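Amidohydrolase 3 domain-containing protein (Pyrococcus horikoshii, PDB 3IGH) is uncharacterised but probably acts as a metal-dependent hydrolase of carbon-nitrogen bonds other than peptide bonds. Local coordinates at residues K144-L149 with K155-D160; Y188-A193 with F219-E224; F207-E212 with K262-G267; V311-I316 with L325-T330. One frame throughout, in Å; residues are numbered along the deposited sequence. Where two conformers were deposited one is given.

Contact 1: K144-L149 with K155-D160; sequences KMLELL and KDFDED. With SO4 (sulfate ion), chain P.
The ring of Phe157 is met obliquely by Leu146, whose CD2 lies 3.7 Å from Phe157 CE1 and almost as near to CZ. Over one face of the same ring, set toward the rim, sits Glu159 CG, 3.7 Å above the plane of Phe157. Leu146 and Phe157 approach from opposite directions: Phe157 holds CG anti to its own backbone nitrogen (chi1 170°), which sends the ring toward the helix, while Leu146 reaches back with a single methyl. Leu146 CD1 approaches the carbonyl of Glu159 more distantly. The contact thus joins the middle of helix 143-149 to strand 157-158, a short, weakly bonded strand at the edge of a mixed sheet distinct from the barrel strands. Ile164 of the adjoining strand 163-165 touches both Leu146 and Phe157, and Ser168 of helix 166-180 also touches the Phe157 side chain. At the other end of the second segment, Asp156 pairs with Lys165, and its backbone bonds to that same residue. A sulfate, probably from the crystallisation liquor, accepts a hydrogen bond from Lys155 N to its O2 (3.0 Å, 154°) and a second one from Lys167 NZ, while Lys155 CG lies 3.3 Å from sulfate O2.

Contact 2: Y188-A193 with F219-E224; sequences YYIKRA and FYLERE
Leu221 joins helix 212-223 to helix 183-199 by dividing its two methyls between neighbouring residues, Ile190 and Lys191. Phe219, first in the segment, faces elsewhere: it packs on Leu256 and Ile258 of strand 256-264 and meets Phe251 of the second subunit edge-to-face. Tyr220 follows, touching Val187 one turn before Lys191 on the first helix, and one face of its ring carries Glu224 CG, 3.6 Å above the plane of Tyr220 and offset toward the rim. Between the two segments, the CA atoms of Lys191 and Leu221 come nearest, 8.6 Å apart. Leu221 CD1 rests 3.7 Å from Ile190 CG2, and CD2 lies 3.8 Å from Lys191 CG, touching only the aliphatic part of that lysine. With Leu221 CG placed beside the backbone nitrogen (chi1 -72°), its fork opens across both side chains at a slant. An alanine here would remove both methyls and is likely to leave a gap between Ile190 and the methylene groups of Lys191. Glu222 turns to the backbone nitrogens of Asn254, Arg255 and Leu256. Glu224 closes the segment, its N bonded to Tyr220 O (3.0 Å). Helices 183-199 and 212-223 precede and follow strand 202-210, and their apolar contact is that of neighbouring outer-layer helices in a TIM barrel, the fold of the amidohydrolase clan.

Contact 3: F207-E212 with K262-G267; sequences FMSVNE and KLFTDG. With SO4 (sulfate ion), chain H; SO4 (sulfate ion), chain B.
Met208 and Lys262 cross at about a right angle, the methyl CE of Met208 lying 3.6 Å from Lys262 CD. They stand at the C-terminal ends of strands 202-210 and 256-264 of the TIM barrel, where amidohydrolases carry their active site. Lys262 sets CG anti to its backbone nitrogen (chi1 171°) and bends at chi2 and chi4, bringing its methylenes alongside Ser209 and its CE over one face of the Phe264 ring. Phe264 presents its edge to Ser209 OG, and O3 of a sulfate lies in the plane at the ring edge, 3.3 Å from Phe264 CE1. That ion, probably from the crystallisation liquor, takes a hydrogen bond from Lys262 NZ to O4 (2.8 Å) and others from His67, His314 and His339, a cluster consistent with the metal site of the family. Ser209 and Lys262 share no direct hydrogen bond; two waters join them instead. A methionine in place of Lys262 would probably leave sulfate O4 without this donor and one bridging water with one partner fewer. That water, 2.7 Å from Ser209 OG, accepts from Lys262 NZ (2.8 Å) and donates to sulfate O1 (2.9 Å); the other, also 2.7 Å from Ser209 OG, donates to Lys262 O.

Contact 4: V311-I316 with L325-T330; sequences VAIHAI and LDVFET. With SO4 (sulfate ion), chain B.
Ile313 lays its CD1 over one face of the Phe328 ring, a CH-pi contact 4.0 Å from CD1 to the ring centroid and 30° off the normal. The same methyl is 3.6 Å from Phe328 CZ and 4.0 Å from Val327 CG1, so it is wedged between two side chains of the helix. Val311 slides past Phe328 in the opposite direction, its CG1 4.0 Å from Phe328 CE1, and its carbonyl oxygen approaches the ring obliquely, 3.5 Å from CZ. Ile313 reaches this far because its chain runs on extended to CD1 (chi2 -176°). One residue further along the strand, His314 donates from ND1 to O4 of a bound sulfate, probably from the crystallisation liquor (2.8 Å, 172°), while its NE2 is bonded to Gly267 O, which helps fix the rotation of the ring. On the helix, Asp326 forms salt bridges with Arg350 and Arg294. Strand 310-315 and helix 318-331 belong to a beta-alpha-beta unit that continues into strand 336-337; their segment axes approach to 10.3 Å and run nearly antiparallel. Thr301 of helix 294-305 touches both Val311 and Val327, strand 256-264 borders strand 310-315, and Ile337 of strand 336-337 packs on Phe328.

Contacts 3 and 4 share the sulfate at the barrel mouth, which Lys262 and His314 both grip, and their centres are 13 Å apart. Strands 256-264 and 310-315 are neighbours: Leu263 N lies 2.7 Å from Ala312 O, and Thr265 OG1 lies 2.6 Å from His314 O, both probable hydrogen bonds. Contact 2 lies on the outer side of the barrel wall, its centre about 20 Å from that of contact 3; strand 202-210 lies between its two helices in the chain and 262-267 follows both, so the contacts cross. Contact 1 involves a strand of a separate sheet, about 26 Å from contact 3 and 37 Å from contact 4 between centres, and binds a different sulfate.

Contact 1: K144-L149 with K155-D160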
# COMPACT_ATOMS: atom_id res chain seq x y z
N LYS A 144 32.06 23.09 9.88
CA LYS A 144 31.71 21.71 9.54
C LYS A 144 30.33 21.59 8.89
O LYS A 144 30.15 20.81 7.94
CB LYS A 144 31.76 20.83 10.79
CG LYS A 144 33.17 20.52 11.28
CD LYS A 144 33.13 19.51 12.42
CE LYS A 144 34.53 18.99 12.75
NZ LYS A 144 35.38 20.02 13.40
N MET A 145 29.38 22.36 9.39
CA MET A 145 28.03 22.34 8.85
C MET A 145 28.01 23.02 7.49
O MET A 145 27.33 22.57 6.57
CB MET A 145 27.07 23.04 9.81
CG MET A 145 25.60 22.90 9.43
SD MET A 145 24.98 21.23 9.67
CE MET A 145 23.58 21.30 8.56
N LEU A 146 28.77 24.11 7.36
CA LEU A 146 28.84 24.84 6.09
C LEU A 146 29.50 23.99 4.99
O LEU A 146 29.16 24.14 3.81
CB LEU A 146 29.57 26.17 6.26
CG LEU A 146 28.84 27.28 7.03
CD1 LEU A 146 29.71 28.53 7.16
CD2 LEU A 146 27.51 27.62 6.39
N GLU A 147 30.44 23.14 5.39
CA GLU A 147 31.06 22.17 4.48
C GLU A 147 30.00 21.21 3.94
O GLU A 147 29.92 20.99 2.72
CB GLU A 147 32.17 21.39 5.19
CG GLU A 147 32.91 20.39 4.29
CD GLU A 147 33.60 21.05 3.10
OE1 GLU A 147 34.21 22.13 3.28
OE2 GLU A 147 33.55 20.48 1.99
N LEU A 148 29.18 20.66 4.84
CA LEU A 148 28.08 19.77 4.46
C LEU A 148 27.05 20.45 3.57
O LEU A 148 26.50 19.83 2.65
CB LEU A 148 27.39 19.21 5.70
CG LEU A 148 28.09 18.09 6.48
CD1 LEU A 148 27.37 17.85 7.80
CD2 LEU A 148 28.16 16.80 5.66
N LEU A 149 26.78 21.73 3.84
CA LEU A 149 25.70 22.43 3.15
C LEU A 149 26.07 22.84 1.74
O LEU A 149 25.23 22.79 0.84
CB LEU A 149 25.22 23.65 3.94
CG LEU A 149 24.42 23.43 5.23
CD1 LEU A 149 24.16 24.77 5.92
CD2 LEU A 149 23.10 22.69 4.95
N LYS A 155 24.11 37.26 -1.38
CA LYS A 155 24.01 38.29 -0.33
C LYS A 155 23.29 37.80 0.93
O LYS A 155 23.48 38.34 2.02
CB LYS A 155 23.37 39.57 -0.87
CG LYS A 155 22.19 39.37 -1.81
CD LYS A 155 20.85 39.57 -1.13
CE LYS A 155 19.72 39.60 -2.15
NZ LYS A 155 18.39 39.75 -1.50
N ASP A 156 22.48 36.75 0.77
CA ASP A 156 21.75 36.13 1.87
C ASP A 156 22.57 35.09 2.66
O ASP A 156 22.10 34.55 3.66
CB ASP A 156 20.47 35.49 1.33
CG ASP A 156 19.48 36.52 0.81
OD1 ASP A 156 19.48 37.67 1.32
OD2 ASP A 156 18.69 36.18 -0.10
N PHE A 157 23.79 34.84 2.20
CA PHE A 157 24.71 33.94 2.89
C PHE A 157 26.03 34.66 3.15
O PHE A 157 26.84 34.88 2.24
CB PHE A 157 24.90 32.64 2.08
CG PHE A 157 26.02 31.75 2.59
CD1 PHE A 157 26.23 31.54 3.95
CD2 PHE A 157 26.82 31.06 1.68
CE1 PHE A 157 27.25 30.71 4.40
CE2 PHE A 157 27.84 30.22 2.12
CZ PHE A 157 28.06 30.05 3.49
N ASP A 158 26.23 35.04 4.40
CA ASP A 158 27.46 35.68 4.82
C ASP A 158 28.42 34.60 5.30
O ASP A 158 28.21 34.00 6.35
CB ASP A 158 27.19 36.70 5.92
CG ASP A 158 28.37 37.63 6.19
OD1 ASP A 158 28.20 38.85 5.97
OD2 ASP A 158 29.45 37.16 6.61
N GLU A 159 29.47 34.38 4.52
CA GLU A 159 30.36 33.25 4.73
C GLU A 159 31.27 33.44 5.95
O GLU A 159 31.65 32.47 6.60
CB GLU A 159 31.15 32.94 3.45
CG GLU A 159 30.26 33.04 2.19
CD GLU A 159 30.79 32.31 0.97
OE1 GLU A 159 30.10 32.37 -0.09
OE2 GLU A 159 31.87 31.68 1.05
N ASP A 160 31.59 34.69 6.27
CA ASP A 160 32.47 34.99 7.40
C ASP A 160 31.77 34.82 8.76
O ASP A 160 32.34 34.23 9.67
CB ASP A 160 33.07 36.40 7.28
CG ASP A 160 34.10 36.68 8.37
OD1 ASP A 160 33.93 37.68 9.11
OD2 ASP A 160 35.07 35.91 8.51
S SO4 P . 22.29 37.19 -5.15
O1 SO4 P . 21.28 36.50 -4.36
O2 SO4 P . 23.42 37.56 -4.31
O3 SO4 P . 22.77 36.30 -6.21
O4 SO4 P . 21.70 38.38 -5.74

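Contact 2: Y188-A193 with F219-E224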
# COMPACT_ATOMS: atom_id res chain seq x y z
N TYR A 188 14.31 7.56 12.81
CA TYR A 188 14.52 7.96 14.20
C TYR A 188 13.59 9.13 14.60
O TYR A 188 12.94 9.07 15.65
CB TYR A 188 15.99 8.32 14.41
CG TYR A 188 16.32 8.89 15.78
CD1 TYR A 188 16.58 8.05 16.86
CD2 TYR A 188 16.38 10.27 15.98
CE1 TYR A 188 16.88 8.58 18.12
CE2 TYR A 188 16.68 10.80 17.23
CZ TYR A 188 16.93 9.95 18.29
OH TYR A 188 17.23 10.48 19.52
N TYR A 189 13.52 10.16 13.75
CA TYR A 189 12.66 11.32 14.03
C TYR A 189 11.18 10.97 14.07
O TYR A 189 10.45 11.42 14.96
CB TYR A 189 12.90 12.44 13.02
CG TYR A 189 14.25 13.12 13.13
CD1 TYR A 189 14.82 13.37 14.38
CD2 TYR A 189 14.94 13.53 11.99
CE1 TYR A 189 16.06 14.02 14.48
CE2 TYR A 189 16.17 14.16 12.09
CZ TYR A 189 16.72 14.40 13.33
OH TYR A 189 17.94 15.02 13.42
N ILE A 190 10.74 10.14 13.13
CA ILE A 190 9.32 9.74 13.08
C ILE A 190 8.96 8.86 14.28
O ILE A 190 7.88 9.02 14.87
CB ILE A 190 8.94 9.07 11.72
CG1 ILE A 190 9.03 10.09 10.59
CG2 ILE A 190 7.51 8.50 11.77
CD1 ILE A 190 9.18 9.47 9.20
N LYS A 191 9.86 7.96 14.66
CA LYS A 191 9.63 7.14 15.86
C LYS A 191 9.51 8.01 17.11
O LYS A 191 8.62 7.81 17.93
CB LYS A 191 10.74 6.10 16.05
CG LYS A 191 10.63 4.90 15.11
CD LYS A 191 11.65 3.81 15.43
CE LYS A 191 11.10 2.82 16.45
NZ LYS A 191 11.99 1.64 16.60
N ARG A 192 10.37 9.00 17.24
CA ARG A 192 10.28 9.90 18.35
C ARG A 192 8.98 10.68 18.36
O ARG A 192 8.34 10.79 19.35
CB ARG A 192 11.50 10.78 18.44
CG ARG A 192 11.45 11.80 19.51
CD ARG A 192 12.33 11.50 20.71
NE ARG A 192 11.95 12.29 21.88
CZ ARG A 192 10.77 12.21 22.47
NH1 ARG A 192 9.86 11.36 22.01
NH2 ARG A 192 10.48 12.98 23.52
N ALA A 193 8.60 11.21 17.22
CA ALA A 193 7.36 11.96 17.10
C ALA A 193 6.11 11.13 17.41
O ALA A 193 5.26 11.58 18.18
CB ALA A 193 7.24 12.58 15.69
N PHE A 219 7.45 3.94 4.71
CA PHE A 219 7.36 2.60 4.11
C PHE A 219 8.11 1.56 4.95
O PHE A 219 7.61 0.46 5.18
CB PHE A 219 7.92 2.60 2.67
CG PHE A 219 6.96 3.13 1.63
CD1 PHE A 219 5.60 2.80 1.66
CD2 PHE A 219 7.43 3.92 0.59
CE1 PHE A 219 4.72 3.29 0.67
CE2 PHE A 219 6.56 4.40 -0.40
CZ PHE A 219 5.20 4.09 -0.35
N TYR A 220 9.32 1.91 5.40
CA TYR A 220 10.11 1.03 6.27
C TYR A 220 9.35 0.69 7.56
O TYR A 220 9.18 -0.48 7.91
CB TYR A 220 11.46 1.70 6.60
CG TYR A 220 12.24 0.95 7.66
CD1 TYR A 220 12.98 -0.19 7.32
CD2 TYR A 220 12.24 1.36 8.99
CE1 TYR A 220 13.71 -0.89 8.29
CE2 TYR A 220 12.94 0.67 9.97
CZ TYR A 220 13.68 -0.45 9.61
OH TYR A 220 14.38 -1.13 10.57
N LEU A 221 8.87 1.72 8.26
CA LEU A 221 8.16 1.53 9.53
C LEU A 221 6.89 0.72 9.38
O LEU A 221 6.60 -0.13 10.22
CB LEU A 221 7.84 2.89 10.17
CG LEU A 221 9.04 3.64 10.77
CD1 LEU A 221 8.63 5.03 11.13
CD2 LEU A 221 9.61 2.91 12.00
N GLU A 222 6.13 0.98 8.31
CA GLU A 222 4.94 0.19 7.96
C GLU A 222 5.26 -1.31 7.75
O GLU A 222 4.57 -2.15 8.33
CB GLU A 222 4.21 0.81 6.76
CG GLU A 222 3.19 -0.08 6.01
CD GLU A 222 1.81 -0.18 6.67
OE1 GLU A 222 1.53 0.54 7.66
OE2 GLU A 222 1.00 -0.99 6.18
N ARG A 223 6.29 -1.64 6.97
CA ARG A 223 6.62 -3.05 6.71
C ARG A 223 7.19 -3.77 7.94
O ARG A 223 7.00 -4.96 8.10
CB ARG A 223 7.51 -3.24 5.47
CG ARG A 223 8.97 -2.82 5.61
CD ARG A 223 9.84 -3.46 4.53
NE ARG A 223 11.19 -2.89 4.49
CZ ARG A 223 12.26 -3.39 5.11
NH1 ARG A 223 12.16 -4.50 5.83
NH2 ARG A 223 13.44 -2.79 5.01
N GLU A 224 7.88 -3.02 8.80
CA GLU A 224 8.41 -3.56 10.06
C GLU A 224 7.35 -3.64 11.16
O GLU A 224 7.62 -4.15 12.25
CB GLU A 224 9.57 -2.71 10.57
CG GLU A 224 10.77 -2.63 9.65
CD GLU A 224 11.66 -3.85 9.71
OE1 GLU A 224 11.99 -4.32 10.82
OE2 GLU A 224 12.04 -4.34 8.63

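Contact 3: F207-E212 with K262-G267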
# COMPACT_ATOMS: atom_id res chain seq x y z
N PHE A 207 0.02 13.65 7.91
CA PHE A 207 1.41 14.09 7.86
C PHE A 207 1.55 14.85 6.55
O PHE A 207 1.46 14.26 5.47
CB PHE A 207 2.32 12.85 7.97
CG PHE A 207 3.82 13.11 7.84
CD1 PHE A 207 4.36 14.40 7.79
CD2 PHE A 207 4.69 12.02 7.82
CE1 PHE A 207 5.75 14.59 7.64
CE2 PHE A 207 6.07 12.20 7.69
CZ PHE A 207 6.60 13.48 7.60
N MET A 208 1.74 16.16 6.65
CA MET A 208 1.79 17.06 5.49
C MET A 208 3.20 17.30 4.97
O MET A 208 4.13 17.42 5.76
CB MET A 208 1.16 18.40 5.86
CG MET A 208 -0.13 18.24 6.67
SD MET A 208 -1.40 17.35 5.74
CE MET A 208 -1.51 18.56 4.45
N SER A 209 3.32 17.41 3.64
CA SER A 209 4.60 17.59 2.92
C SER A 209 5.61 16.49 3.23
O SER A 209 6.73 16.74 3.68
CB SER A 209 5.19 19.00 3.12
OG SER A 209 4.29 19.97 2.63
N VAL A 210 5.18 15.26 2.99
CA VAL A 210 6.07 14.12 3.12
C VAL A 210 7.02 14.16 1.92
O VAL A 210 6.57 14.09 0.77
CB VAL A 210 5.25 12.78 3.12
CG1 VAL A 210 6.16 11.57 3.16
CG2 VAL A 210 4.30 12.75 4.30
N ASN A 211 8.32 14.31 2.18
CA ASN A 211 9.31 14.32 1.11
C ASN A 211 9.82 12.90 0.80
O ASN A 211 9.28 11.92 1.33
CB ASN A 211 10.48 15.30 1.41
CG ASN A 211 11.29 14.93 2.66
OD1 ASN A 211 11.42 13.76 3.02
ND2 ASN A 211 11.85 15.95 3.32
N GLU A 212 10.85 12.79 -0.02
CA GLU A 212 11.32 11.49 -0.54
C GLU A 212 11.82 10.58 0.56
O GLU A 212 11.41 9.42 0.66
CB GLU A 212 12.42 11.69 -1.60
CG GLU A 212 11.94 12.24 -2.95
CD GLU A 212 11.80 13.78 -3.03
OE1 GLU A 212 11.84 14.49 -1.98
OE2 GLU A 212 11.65 14.28 -4.17
N LYS A 262 0.26 17.82 -1.04
CA LYS A 262 0.13 19.10 -0.35
C LYS A 262 0.66 20.24 -1.23
O LYS A 262 1.79 20.19 -1.71
CB LYS A 262 0.85 19.04 1.00
CG LYS A 262 0.97 20.38 1.75
CD LYS A 262 -0.37 21.01 2.07
CE LYS A 262 -0.19 22.36 2.74
NZ LYS A 262 0.47 22.27 4.06
N LEU A 263 -0.18 21.25 -1.42
CA LEU A 263 0.15 22.45 -2.22
C LEU A 263 0.04 23.73 -1.39
O LEU A 263 -0.63 23.76 -0.35
CB LEU A 263 -0.81 22.57 -3.41
CG LEU A 263 -0.90 21.34 -4.33
CD1 LEU A 263 -2.01 21.53 -5.34
CD2 LEU A 263 0.43 21.12 -5.00
N PHE A 264 0.65 24.80 -1.90
CA PHE A 264 0.69 26.11 -1.24
C PHE A 264 0.21 27.19 -2.19
O PHE A 264 0.59 27.21 -3.36
CB PHE A 264 2.13 26.44 -0.83
CG PHE A 264 2.69 25.53 0.22
CD1 PHE A 264 2.60 25.86 1.57
CD2 PHE A 264 3.33 24.34 -0.15
CE1 PHE A 264 3.12 25.02 2.55
CE2 PHE A 264 3.84 23.48 0.83
CZ PHE A 264 3.75 23.83 2.17
N THR A 265 -0.64 28.08 -1.70
CA THR A 265 -0.95 29.31 -2.42
C THR A 265 -0.11 30.48 -1.91
O THR A 265 0.38 31.27 -2.71
CB THR A 265 -2.43 29.71 -2.34
OG1 THR A 265 -2.84 29.75 -0.96
CG2 THR A 265 -3.29 28.73 -3.11
N ASP A 266 0.04 30.60 -0.59
CA ASP A 266 0.70 31.77 0.01
C ASP A 266 1.62 31.45 1.19
O ASP A 266 1.89 30.29 1.49
CB ASP A 266 -0.32 32.86 0.37
CG ASP A 266 -1.24 32.49 1.53
OD1 ASP A 266 -1.33 31.30 1.92
OD2 ASP A 266 -1.93 33.40 2.05
N GLY A 267 2.12 32.50 1.85
CA GLY A 267 2.98 32.31 3.01
C GLY A 267 2.17 32.48 4.29
O GLY A 267 1.04 31.98 4.40
S SO4 H . 11.81 18.83 0.84
O1 SO4 H . 11.59 18.48 2.24
O2 SO4 H . 12.54 20.09 0.75
O3 SO4 H . 12.59 17.78 0.20
O4 SO4 H . 10.54 18.96 0.15
S SO4 B . 1.95 24.58 6.46
O1 SO4 B . 2.34 23.21 6.71
O2 SO4 B . 1.70 25.23 7.74
O3 SO4 B . 3.04 25.28 5.80
O4 SO4 B . 0.72 24.60 5.66
O HOH W 1 4.26 19.81 -0.08
O HOH W 2 3.18 21.55 4.51

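Contact 4: V311-I316 with L325-T330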
# COMPACT_ATOMS: atom_id res chain seq x y z
N VAL A 311 -6.17 16.30 -2.33
CA VAL A 311 -5.39 17.50 -2.59
C VAL A 311 -5.65 18.49 -1.45
O VAL A 311 -6.79 18.91 -1.22
CB VAL A 311 -5.77 18.12 -3.96
CG1 VAL A 311 -4.94 19.37 -4.23
CG2 VAL A 311 -5.62 17.08 -5.10
N ALA A 312 -4.58 18.85 -0.75
CA ALA A 312 -4.65 19.83 0.33
C ALA A 312 -3.91 21.08 -0.08
O ALA A 312 -2.76 21.02 -0.52
CB ALA A 312 -4.04 19.26 1.63
N ILE A 313 -4.58 22.22 0.06
CA ILE A 313 -3.98 23.49 -0.30
C ILE A 313 -3.89 24.43 0.91
O ILE A 313 -4.91 24.78 1.51
CB ILE A 313 -4.75 24.20 -1.45
CG1 ILE A 313 -4.93 23.24 -2.65
CG2 ILE A 313 -4.00 25.45 -1.87
CD1 ILE A 313 -5.59 23.87 -3.89
N HIS A 314 -2.67 24.83 1.25
CA HIS A 314 -2.41 25.88 2.24
C HIS A 314 -2.94 27.21 1.70
O HIS A 314 -2.54 27.64 0.61
CB HIS A 314 -0.89 25.93 2.46
CG HIS A 314 -0.38 27.15 3.17
ND1 HIS A 314 0.34 27.06 4.35
CD2 HIS A 314 -0.41 28.47 2.85
CE1 HIS A 314 0.71 28.27 4.73
NE2 HIS A 314 0.25 29.14 3.85
N ALA A 315 -3.82 27.85 2.46
CA ALA A 315 -4.27 29.22 2.17
C ALA A 315 -4.51 29.97 3.48
O ALA A 315 -5.44 29.67 4.21
CB ALA A 315 -5.55 29.21 1.34
N ILE A 316 -3.65 30.94 3.77
CA ILE A 316 -3.77 31.72 5.00
C ILE A 316 -4.51 33.04 4.71
O ILE A 316 -5.53 33.33 5.34
CB ILE A 316 -2.37 31.90 5.68
CG1 ILE A 316 -1.93 30.55 6.25
CG2 ILE A 316 -2.41 32.94 6.81
CD1 ILE A 316 -0.60 30.56 7.01
N LEU A 325 -9.86 28.26 -3.79
CA LEU A 325 -11.22 27.93 -4.17
C LEU A 325 -11.39 27.89 -5.71
O LEU A 325 -12.14 27.06 -6.22
CB LEU A 325 -12.24 28.88 -3.51
CG LEU A 325 -12.37 28.81 -1.97
CD1 LEU A 325 -13.27 29.92 -1.45
CD2 LEU A 325 -12.88 27.46 -1.50
N ASP A 326 -10.65 28.75 -6.42
CA ASP A 326 -10.61 28.73 -7.90
C ASP A 326 -10.11 27.39 -8.43
O ASP A 326 -10.67 26.84 -9.38
CB ASP A 326 -9.73 29.87 -8.44
CG ASP A 326 -10.41 31.24 -8.39
OD1 ASP A 326 -11.60 31.32 -8.07
OD2 ASP A 326 -9.72 32.24 -8.67
N VAL A 327 -9.06 26.86 -7.80
CA VAL A 327 -8.48 25.56 -8.17
C VAL A 327 -9.50 24.44 -8.00
O VAL A 327 -9.73 23.65 -8.93
CB VAL A 327 -7.17 25.27 -7.38
CG1 VAL A 327 -6.61 23.90 -7.71
CG2 VAL A 327 -6.13 26.33 -7.69
N PHE A 328 -10.16 24.41 -6.84
CA PHE A 328 -11.17 23.39 -6.57
C PHE A 328 -12.44 23.52 -7.44
O PHE A 328 -13.04 22.51 -7.83
CB PHE A 328 -11.49 23.34 -5.05
CG PHE A 328 -10.34 22.81 -4.21
CD1 PHE A 328 -9.47 21.83 -4.71
CD2 PHE A 328 -10.13 23.27 -2.91
CE1 PHE A 328 -8.42 21.33 -3.93
CE2 PHE A 328 -9.08 22.78 -2.13
CZ PHE A 328 -8.23 21.82 -2.63
N GLU A 329 -12.80 24.75 -7.79
CA GLU A 329 -13.95 24.96 -8.66
C GLU A 329 -13.67 24.43 -10.07
O GLU A 329 -14.48 23.68 -10.61
CB GLU A 329 -14.33 26.44 -8.73
CG GLU A 329 -15.59 26.69 -9.55
CD GLU A 329 -15.65 28.09 -10.15
OE1 GLU A 329 -16.59 28.35 -10.92
OE2 GLU A 329 -14.76 28.93 -9.87
N THR A 330 -12.51 24.79 -10.63
CA THR A 330 -12.11 24.43 -11.99
C THR A 330 -11.94 22.91 -12.18
O THR A 330 -12.26 22.35 -13.23
CB THR A 330 -10.79 25.17 -12.36
OG1 THR A 330 -10.99 26.59 -12.26
CG2 THR A 330 -10.34 24.85 -13.77
S SO4 B . 1.95 24.58 6.46
O1 SO4 B . 2.34 23.21 6.71
O2 SO4 B . 1.70 25.23 7.74
O3 SO4 B . 3.04 25.28 5.80
O4 SO4 B . 0.72 24.60 5.66